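Local coordinates for calcium-regulated actin-bundling protein (PDB 4X3N) that bundles actin filaments under calcium control and may help shape and reorganise filopodia and pseudopodia as the cell moves, at residues A52-V57 with S271-I276; Y74-C79 with N92-D97; T250-Y255 with W278-L283. All coordinates share one frame; numbering follows the deposited sequence.

Contact 1. Residues A52-V57 with S271-I276; sequences AYWAEV and SSAGAI
Trp-54 on the last turns of helix 42-57 meets Gly-274 in the first turn of helix 273-290, and at 6.2 Å theirs is the closest pair of CA atoms between the two segments. One side chain spans the gap: CG of Trp-54 stands anti to its own N (chi1 -165°), which carries the indole out to lie against the start of the other helix. Ala-273 and Gly-274 share one face of that ring system. The methyl of Ala-273 sits over the five-membered ring, CB 3.4 Å from its centroid and 19° off the normal, a CH-pi contact whose shortest leg is Ala-273 CB to Trp-54 CD1 at 3.3 Å. Over the six-membered ring the backbone itself takes the methyl's place, with CA of Gly-274 4.0 Å from the centroid and 3.7 Å from Trp-54 CE3. Small residues suit both positions: alanine offers one compact methyl to the pyrrole half, and glycine lets the benzo half lie close to bare main chain. Around this plate, the ring of Trp-277 meets that of Trp-54, and OD1 of Asn-51, on helix 42-57, accepts a hydrogen bond from the N of Ala-275. On another side of helix 42-57, Tyr-53 bonds Asp-169, and Glu-56 forms a salt bridge with Arg-173, both of helix 167-174. The segments thus join an N-terminal helix to the C-terminal one of a mostly helical protein. Between them the attraction is mainly dispersion with a weak CH-pi component, so it depends on close fit over the ring face, whereas the neighbouring Asn-51 bond supplies a directional polar tie.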
loop_
_atom_site.group_PDB
_atom_site.type_symbol
_atom_site.label_atom_id
_atom_site.label_comp_id
_atom_site.label_asym_id
_atom_site.label_seq_id
_atom_site.Cartn_x
_atom_site.Cartn_y
_atom_site.Cartn_z
ATOM N N ALA A 52 17.873 16.500 19.633
ATOM C CA ALA A 52 16.927 17.418 20.211
ATOM C C ALA A 52 16.812 17.183 21.741
ATOM O O ALA A 52 16.659 18.112 22.529
ATOM C CB ALA A 52 15.564 17.262 19.577
ATOM N N TYR A 53 16.892 15.939 22.143
ATOM C CA TYR A 53 16.589 15.610 23.511
ATOM C C TYR A 53 17.812 15.063 24.252
ATOM O O TYR A 53 17.676 14.367 25.268
ATOM C CB TYR A 53 15.443 14.610 23.534
ATOM C CG TYR A 53 14.110 15.215 23.297
ATOM C CD1 TYR A 53 13.482 15.974 24.270
ATOM C CD2 TYR A 53 13.465 15.049 22.063
ATOM C CE1 TYR A 53 12.255 16.561 24.007
ATOM C CE2 TYR A 53 12.230 15.584 21.799
ATOM C CZ TYR A 53 11.610 16.355 22.766
ATOM O OH TYR A 53 10.419 16.971 22.466
ATOM N N TRP A 54 19.011 15.368 23.777
ATOM C CA TRP A 54 20.210 14.763 24.350
ATOM C C TRP A 54 20.292 14.999 25.896
ATOM O O TRP A 54 20.674 14.090 26.646
ATOM C CB TRP A 54 21.491 15.296 23.624
ATOM C CG TRP A 54 22.678 14.468 23.923
ATOM C CD1 TRP A 54 23.787 14.832 24.672
ATOM C CD2 TRP A 54 22.879 13.117 23.541
ATOM N NE1 TRP A 54 24.629 13.773 24.774
ATOM C CE2 TRP A 54 24.105 12.710 24.076
ATOM C CE3 TRP A 54 22.107 12.188 22.839
ATOM C CZ2 TRP A 54 24.600 11.430 23.898
ATOM C CZ3 TRP A 54 22.611 10.911 22.646
ATOM C CH2 TRP A 54 23.835 10.539 23.164
ATOM N N ALA A 55 19.890 16.182 26.359
ATOM C CA ALA A 55 20.057 16.536 27.773
ATOM C C ALA A 55 19.221 15.587 28.577
ATOM O O ALA A 55 19.638 15.159 29.637
ATOM C CB ALA A 55 19.652 17.964 28.064
ATOM N N GLU A 56 18.073 15.217 28.042
ATOM C CA GLU A 56 17.143 14.370 28.747
ATOM C C GLU A 56 17.266 12.909 28.504
ATOM O O GLU A 56 16.805 12.110 29.319
ATOM C CB GLU A 56 15.720 14.762 28.342
ATOM C CG GLU A 56 15.282 16.177 28.691
ATOM C CD GLU A 56 15.726 17.216 27.689
ATOM O OE1 GLU A 56 16.284 16.895 26.613
ATOM O OE2 GLU A 56 15.440 18.390 27.965
ATOM N N VAL A 57 17.784 12.502 27.335
ATOM C CA VAL A 57 17.623 11.090 26.917
ATOM C C VAL A 57 18.911 10.340 26.674
ATOM O O VAL A 57 18.863 9.136 26.454
ATOM C CB VAL A 57 16.672 10.940 25.667
ATOM C CG1 VAL A 57 17.400 11.125 24.364
ATOM C CG2 VAL A 57 15.930 9.603 25.700
ATOM N N SER A 271 23.320 19.096 20.958
ATOM C CA SER A 271 23.003 19.924 19.769
ATOM C C SER A 271 23.350 19.157 18.535
ATOM O O SER A 271 22.449 18.946 17.756
ATOM C CB SER A 271 23.691 21.287 19.708
ATOM O OG SER A 271 22.975 22.068 18.753
ATOM N N SER A 272 24.634 18.797 18.357
ATOM C CA SER A 272 25.071 17.671 17.539
ATOM C C SER A 272 25.479 16.465 18.360
ATOM O O SER A 272 25.995 15.467 17.824
ATOM C CB SER A 272 26.233 18.106 16.633
ATOM O OG SER A 272 25.746 19.137 15.777
ATOM N N ALA A 273 25.240 16.506 19.665
ATOM C CA ALA A 273 25.728 15.427 20.515
ATOM C C ALA A 273 25.171 14.085 20.143
ATOM O O ALA A 273 25.843 13.084 20.247
ATOM C CB ALA A 273 25.432 15.706 21.995
ATOM N N GLY A 274 23.932 14.027 19.740
ATOM C CA GLY A 274 23.349 12.724 19.422
ATOM C C GLY A 274 24.020 12.177 18.143
ATOM O O GLY A 274 24.310 10.986 18.015
ATOM N N ALA A 275 24.224 13.060 17.188
ATOM C CA ALA A 275 24.813 12.638 15.923
ATOM C C ALA A 275 26.202 12.169 16.168
ATOM O O ALA A 275 26.614 11.190 15.594
ATOM C CB ALA A 275 24.821 13.781 14.945
ATOM N N ILE A 276 26.908 12.836 17.095
ATOM C CA ILE A 276 28.278 12.471 17.411
ATOM C C ILE A 276 28.264 11.146 18.084
ATOM O O ILE A 276 28.959 10.245 17.665
ATOM C CB ILE A 276 29.034 13.570 18.219
ATOM C CG1 ILE A 276 29.182 14.874 17.433
ATOM C CG2 ILE A 276 30.377 13.044 18.684
ATOM C CD1 ILE A 276 29.813 14.725 16.060
#

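Contact 2. Residues Y74-C79 with N92-D97; sequences YADMHC and NDLDFD
Asp-76 of helix 61-79 faces Asp-93 and Leu-94 on the short strand 93-95, which pairs antiparallel with strand 150-152 of the calcium-binding EF-hand. The axes of the short segments 74-79 and 93-95 approach to 9.1 Å, at 59° between their directions. The apolar half is direct: Leu-94, its CG anti to the carbonyl carbon (chi1 -45°), sends CD1 to CB of Ala-75 at 4.4 Å and CD2 to Asp-76, 4.0 Å from OD1. A branched leucine can touch alanine with one methyl and the aspartate with the other, and Phe-102 of helix 96-111 touches both Ala-75 and Leu-94. The polar half is looser, for water fills the gap between carboxylate and strand. OD1 of Asp-76 lies 4.1 Å from O of Asp-93, two acceptors that need a donor between them, and two waters sit there. Meanwhile OD2 of Asp-76 is held by Tyr-88 and Lys-80. The carboxylate of Asp-93 is engaged by salt bridges to Arg-150, a residue of the calcium site, and to Lys-39, so this strand links the helix to the metal loop. Water 1 donates to Asp-76 OD1 and to Asp-93 O, each at 2.9 Å, while water 2 accepts from N of Asn-92 at 3.0 Å.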
loop_
_atom_site.group_PDB
_atom_site.type_symbol
_atom_site.label_atom_id
_atom_site.label_comp_id
_atom_site.label_asym_id
_atom_site.label_seq_id
_atom_site.Cartn_x
_atom_site.Cartn_y
_atom_site.Cartn_z
ATOM N N TYR A 74 14.234 -4.786 11.723
ATOM C CA TYR A 74 13.841 -6.157 11.428
ATOM C C TYR A 74 12.375 -6.250 10.993
ATOM O O TYR A 74 12.060 -7.034 10.128
ATOM C CB TYR A 74 14.102 -7.099 12.576
ATOM C CG TYR A 74 15.517 -7.654 12.457
ATOM C CD1 TYR A 74 15.817 -8.648 11.537
ATOM C CD2 TYR A 74 16.560 -7.129 13.212
ATOM C CE1 TYR A 74 17.105 -9.132 11.402
ATOM C CE2 TYR A 74 17.852 -7.600 13.086
ATOM C CZ TYR A 74 18.118 -8.595 12.182
ATOM O OH TYR A 74 19.399 -9.069 12.072
ATOM N N ALA A 75 11.514 -5.451 11.602
ATOM C CA ALA A 75 10.085 -5.454 11.237
ATOM C C ALA A 75 9.880 -4.974 9.825
ATOM O O ALA A 75 9.130 -5.613 9.055
ATOM C CB ALA A 75 9.277 -4.674 12.240
ATOM N N ASP A 76 10.618 -3.921 9.442
ATOM C CA ASP A 76 10.625 -3.407 8.089
ATOM C C ASP A 76 11.183 -4.410 7.059
ATOM O O ASP A 76 10.596 -4.617 5.973
ATOM C CB ASP A 76 11.435 -2.099 8.011
ATOM C CG ASP A 76 11.183 -1.349 6.752
ATOM O OD1 ASP A 76 10.027 -1.159 6.358
ATOM O OD2 ASP A 76 12.134 -0.918 6.101
ATOM N N MET A 77 12.316 -5.028 7.389
ATOM C CA MET A 77 12.891 -6.086 6.527
ATOM C C MET A 77 11.895 -7.189 6.195
ATOM O O MET A 77 11.756 -7.597 5.049
ATOM C CB MET A 77 14.052 -6.736 7.235
ATOM C CG MET A 77 15.325 -5.881 7.140
ATOM S SD MET A 77 16.635 -6.524 8.220
ATOM C CE MET A 77 17.037 -8.029 7.340
ATOM N N HIS A 78 11.193 -7.690 7.197
ATOM C CA HIS A 78 10.236 -8.696 6.934
ATOM C C HIS A 78 9.129 -8.193 6.010
ATOM O O HIS A 78 8.660 -8.916 5.165
ATOM C CB HIS A 78 9.663 -9.177 8.246
ATOM C CG HIS A 78 10.694 -9.800 9.095
ATOM N ND1 HIS A 78 10.512 -10.057 10.437
ATOM C CD2 HIS A 78 11.955 -10.199 8.789
ATOM C CE1 HIS A 78 11.615 -10.611 10.913
ATOM N NE2 HIS A 78 12.497 -10.716 9.930
ATOM N N CYS A 79 8.700 -6.960 6.222
ATOM C CA CYS A 79 7.640 -6.405 5.474
ATOM C C CYS A 79 8.106 -6.465 4.073
ATOM O O CYS A 79 7.300 -6.749 3.224
ATOM C CB CYS A 79 7.402 -4.961 5.855
ATOM S SG CYS A 79 6.266 -4.072 4.805
ATOM N N ASN A 92 11.638 3.791 6.677
ATOM C CA ASN A 92 11.225 4.991 7.375
ATOM C C ASN A 92 9.987 4.835 8.226
ATOM O O ASN A 92 9.916 5.463 9.306
ATOM C CB ASN A 92 10.960 6.178 6.439
ATOM C CG ASN A 92 10.191 5.824 5.124
ATOM O OD1 ASN A 92 9.538 4.811 4.991
ATOM N ND2 ASN A 92 10.333 6.689 4.138
ATOM N N ASP A 93 8.991 4.100 7.751
ATOM C CA ASP A 93 7.793 3.920 8.569
ATOM C C ASP A 93 7.058 2.578 8.274
ATOM O O ASP A 93 7.390 1.847 7.357
ATOM C CB ASP A 93 6.972 5.142 8.469
ATOM C CG ASP A 93 6.368 5.377 7.053
ATOM O OD1 ASP A 93 6.067 4.422 6.346
ATOM O OD2 ASP A 93 6.301 6.512 6.625
ATOM N N LEU A 94 6.150 2.224 9.152
ATOM C CA LEU A 94 5.445 0.967 9.146
ATOM C C LEU A 94 3.912 1.202 9.117
ATOM O O LEU A 94 3.374 2.113 9.792
ATOM C CB LEU A 94 5.752 0.180 10.427
ATOM C CG LEU A 94 7.217 0.079 10.927
ATOM C CD1 LEU A 94 7.247 -0.755 12.216
ATOM C CD2 LEU A 94 8.085 -0.546 9.837
ATOM N N ASP A 95 3.181 0.343 8.397
ATOM C CA ASP A 95 1.731 0.401 8.490
ATOM C C ASP A 95 1.363 -0.138 9.874
ATOM O O ASP A 95 2.250 -0.672 10.581
ATOM C CB ASP A 95 1.056 -0.274 7.302
ATOM C CG ASP A 95 1.075 -1.818 7.307
ATOM O OD1 ASP A 95 1.154 -2.530 8.354
ATOM O OD2 ASP A 95 0.888 -2.348 6.147
ATOM N N PHE A 96 0.103 -0.081 10.238
ATOM C CA PHE A 96 -0.284 -0.475 11.587
ATOM C C PHE A 96 -0.131 -2.001 11.883
ATOM O O PHE A 96 0.156 -2.425 13.049
ATOM C CB PHE A 96 -1.725 -0.016 11.887
ATOM C CG PHE A 96 -1.898 1.456 12.168
ATOM C CD1 PHE A 96 -0.871 2.357 12.106
ATOM C CD2 PHE A 96 -3.171 1.926 12.436
ATOM C CE1 PHE A 96 -1.097 3.690 12.329
ATOM C CE2 PHE A 96 -3.400 3.259 12.676
ATOM C CZ PHE A 96 -2.359 4.151 12.634
ATOM N N ASP A 97 -0.270 -2.843 10.869
ATOM C CA ASP A 97 -0.096 -4.253 11.128
ATOM C C ASP A 97 1.390 -4.545 11.371
ATOM O O ASP A 97 1.734 -5.293 12.301
ATOM C CB ASP A 97 -0.656 -5.116 10.005
ATOM C CG ASP A 97 -2.171 -5.153 10.003
ATOM O OD1 ASP A 97 -2.803 -5.142 11.074
ATOM O OD2 ASP A 97 -2.718 -5.185 8.919
HETATM O O HOH W 1 7.187 -0.846 6.218
HETATM O O HOH W 2 9.813 1.705 5.451
#

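Contact 3. Residues T250-Y255 with W278-L283; sequences TASKKY and WMNRDL
Asn-280 of helix 273-290 reaches Ser-252 near the end of helix 232-255, where the CA atoms of the pair are 8.5 Å apart. From CB of Asn-280 the chain goes to CG, which lies anti to the carbonyl carbon (chi1 -79°) and 4.0 Å from Ser-252 OG. OD1 stays 4.1 Å from that oxygen, while ND2 does the gripping: it donates to OG at 3.0 Å, nearly straight at 160°, with OG only 8° out of the amide plane. The same ND2 also gives a hydrogen bond to the carbonyl of Ile-276 one turn back on its own helix, which helps fix the rotation of the amide. Ser-252 OG in turn bonds to O of Val-248. This is the seam between two long helices that pack with helix 181-211 in a helical C-terminal part, which includes the F-actin-bundling family region. Asparagine suits the place because its amide can serve two acceptors, and serine because a short hydroxyl can receive it while bonding its own helix. Beside the polar pair, Met-279 bends at chi3 to bring CE to the methyl of Ala-251 at 4.2 Å; its flexible thioether also packs on Val-248, Ala-186 and Leu-190.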
loop_
_atom_site.group_PDB
_atom_site.type_symbol
_atom_site.label_atom_id
_atom_site.label_comp_id
_atom_site.label_asym_id
_atom_site.label_seq_id
_atom_site.Cartn_x
_atom_site.Cartn_y
_atom_site.Cartn_z
ATOM N N THR A 250 37.088 13.934 12.767
ATOM C CA THR A 250 37.104 15.373 12.551
ATOM C C THR A 250 35.778 15.985 12.903
ATOM O O THR A 250 35.741 17.049 13.522
ATOM C CB THR A 250 37.687 15.918 11.186
ATOM O OG1 THR A 250 36.665 16.435 10.345
ATOM C CG2 THR A 250 38.532 14.962 10.460
ATOM N N ALA A 251 34.671 15.326 12.585
ATOM C CA ALA A 251 33.354 15.790 13.069
ATOM C C ALA A 251 33.260 15.834 14.594
ATOM O O ALA A 251 32.744 16.778 15.157
ATOM C CB ALA A 251 32.246 14.887 12.554
ATOM N N SER A 252 33.759 14.820 15.261
ATOM C CA SER A 252 33.622 14.740 16.724
ATOM C C SER A 252 34.485 15.852 17.396
ATOM O O SER A 252 34.009 16.630 18.223
ATOM C CB SER A 252 34.034 13.335 17.179
ATOM O OG SER A 252 33.250 12.313 16.497
ATOM N N LYS A 253 35.749 15.962 16.988
ATOM C CA LYS A 253 36.606 17.057 17.451
ATOM C C LYS A 253 35.949 18.397 17.285
ATOM O O LYS A 253 36.071 19.253 18.146
ATOM C CB LYS A 253 37.968 17.087 16.728
ATOM C CG LYS A 253 39.203 16.754 17.579
ATOM C CD LYS A 253 39.043 15.505 18.465
ATOM C CE LYS A 253 40.203 14.511 18.352
ATOM N NZ LYS A 253 39.996 13.485 17.270
ATOM N N LYS A 254 35.295 18.616 16.160
ATOM C CA LYS A 254 34.725 19.911 15.929
ATOM C C LYS A 254 33.488 20.160 16.738
ATOM O O LYS A 254 33.280 21.282 17.106
ATOM C CB LYS A 254 34.430 20.167 14.468
ATOM C CG LYS A 254 33.928 21.567 14.244
ATOM C CD LYS A 254 34.331 22.085 12.882
ATOM C CE LYS A 254 33.544 23.345 12.552
ATOM N NZ LYS A 254 34.111 23.960 11.333
ATOM N N TYR A 255 32.659 19.150 17.011
ATOM C CA TYR A 255 31.330 19.397 17.629
ATOM C C TYR A 255 31.004 18.627 18.895
ATOM O O TYR A 255 29.945 18.811 19.436
ATOM C CB TYR A 255 30.233 19.045 16.639
ATOM C CG TYR A 255 30.200 19.932 15.473
ATOM C CD1 TYR A 255 29.728 21.218 15.588
ATOM C CD2 TYR A 255 30.608 19.476 14.231
ATOM C CE1 TYR A 255 29.665 22.038 14.499
ATOM C CE2 TYR A 255 30.564 20.292 13.147
ATOM C CZ TYR A 255 30.095 21.570 13.280
ATOM O OH TYR A 255 30.078 22.391 12.169
ATOM N N TRP A 278 26.002 8.774 17.862
ATOM C CA TRP A 278 25.495 7.684 16.989
ATOM C C TRP A 278 26.576 7.238 16.036
ATOM O O TRP A 278 26.827 6.063 15.838
ATOM C CB TRP A 278 24.292 8.190 16.178
ATOM C CG TRP A 278 23.586 7.121 15.426
ATOM C CD1 TRP A 278 23.892 6.653 14.148
ATOM C CD2 TRP A 278 22.449 6.373 15.853
ATOM N NE1 TRP A 278 23.003 5.728 13.778
ATOM C CE2 TRP A 278 22.106 5.514 14.801
ATOM C CE3 TRP A 278 21.659 6.366 17.011
ATOM C CZ2 TRP A 278 21.032 4.615 14.892
ATOM C CZ3 TRP A 278 20.579 5.479 17.091
ATOM C CH2 TRP A 278 20.265 4.646 16.043
ATOM N N MET A 279 27.226 8.215 15.440
ATOM C CA MET A 279 28.262 7.886 14.463
ATOM C C MET A 279 29.410 7.139 15.079
ATOM O O MET A 279 29.912 6.199 14.513
ATOM C CB MET A 279 28.752 9.168 13.788
ATOM C CG MET A 279 27.744 9.690 12.789
ATOM S SD MET A 279 28.400 11.013 11.756
ATOM C CE MET A 279 29.186 12.106 12.998
ATOM N N ASN A 280 29.811 7.523 16.279
ATOM C CA ASN A 280 30.858 6.756 17.015
ATOM C C ASN A 280 30.403 5.396 17.371
ATOM O O ASN A 280 31.100 4.434 17.171
ATOM C CB ASN A 280 31.355 7.539 18.235
ATOM C CG ASN A 280 32.378 8.635 17.851
ATOM O OD1 ASN A 280 33.541 8.356 17.710
ATOM N ND2 ASN A 280 31.928 9.853 17.653
ATOM N N ARG A 281 29.207 5.280 17.920
ATOM C CA ARG A 281 28.660 3.950 18.142
ATOM C C ARG A 281 28.646 3.034 16.930
ATOM O O ARG A 281 28.941 1.825 17.000
ATOM C CB ARG A 281 27.221 4.092 18.648
ATOM C CG ARG A 281 26.607 2.801 19.115
ATOM C CD ARG A 281 27.337 2.290 20.352
ATOM N NE ARG A 281 26.727 1.060 20.822
ATOM C CZ ARG A 281 26.897 -0.142 20.257
ATOM N NH1 ARG A 281 27.674 -0.290 19.195
ATOM N NH2 ARG A 281 26.260 -1.218 20.762
ATOM N N ASP A 282 28.259 3.609 15.810
ATOM C CA ASP A 282 28.065 2.841 14.587
ATOM C C ASP A 282 29.421 2.414 14.011
ATOM O O ASP A 282 29.637 1.251 13.650
ATOM C CB ASP A 282 27.286 3.727 13.652
ATOM C CG ASP A 282 26.725 2.982 12.498
ATOM O OD1 ASP A 282 26.004 2.007 12.771
ATOM O OD2 ASP A 282 26.956 3.397 11.344
ATOM N N LEU A 283 30.356 3.360 13.988
ATOM C CA LEU A 283 31.755 3.068 13.658
ATOM C C LEU A 283 32.286 1.970 14.512
ATOM O O LEU A 283 32.882 1.038 14.013
ATOM C CB LEU A 283 32.627 4.268 13.888
ATOM C CG LEU A 283 34.113 4.116 13.586
ATOM C CD1 LEU A 283 34.350 3.961 12.067
ATOM C CD2 LEU A 283 34.852 5.343 14.163
#

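From the N terminus, the chain first passes through helix 42-57, whose end meets a partner 214 residues on; contact 1 closes this long loop at the start of helix 273-290. Within that loop, contact 2 closes a short one of its own, joining helix 61-79 to the strand beside the calcium loop, on the other side of the chain's centre. Contact 3 opens on helix 232-255 before contact 1 closes and itself closes later, so the two cross. They share helix 273-290 and touch, with Ile-276 packing on Ser-252. That helix thus binds the N-terminal helices to the long C-terminal ones; contact 2 lies about 12 Å from contact 3 between nearest atoms.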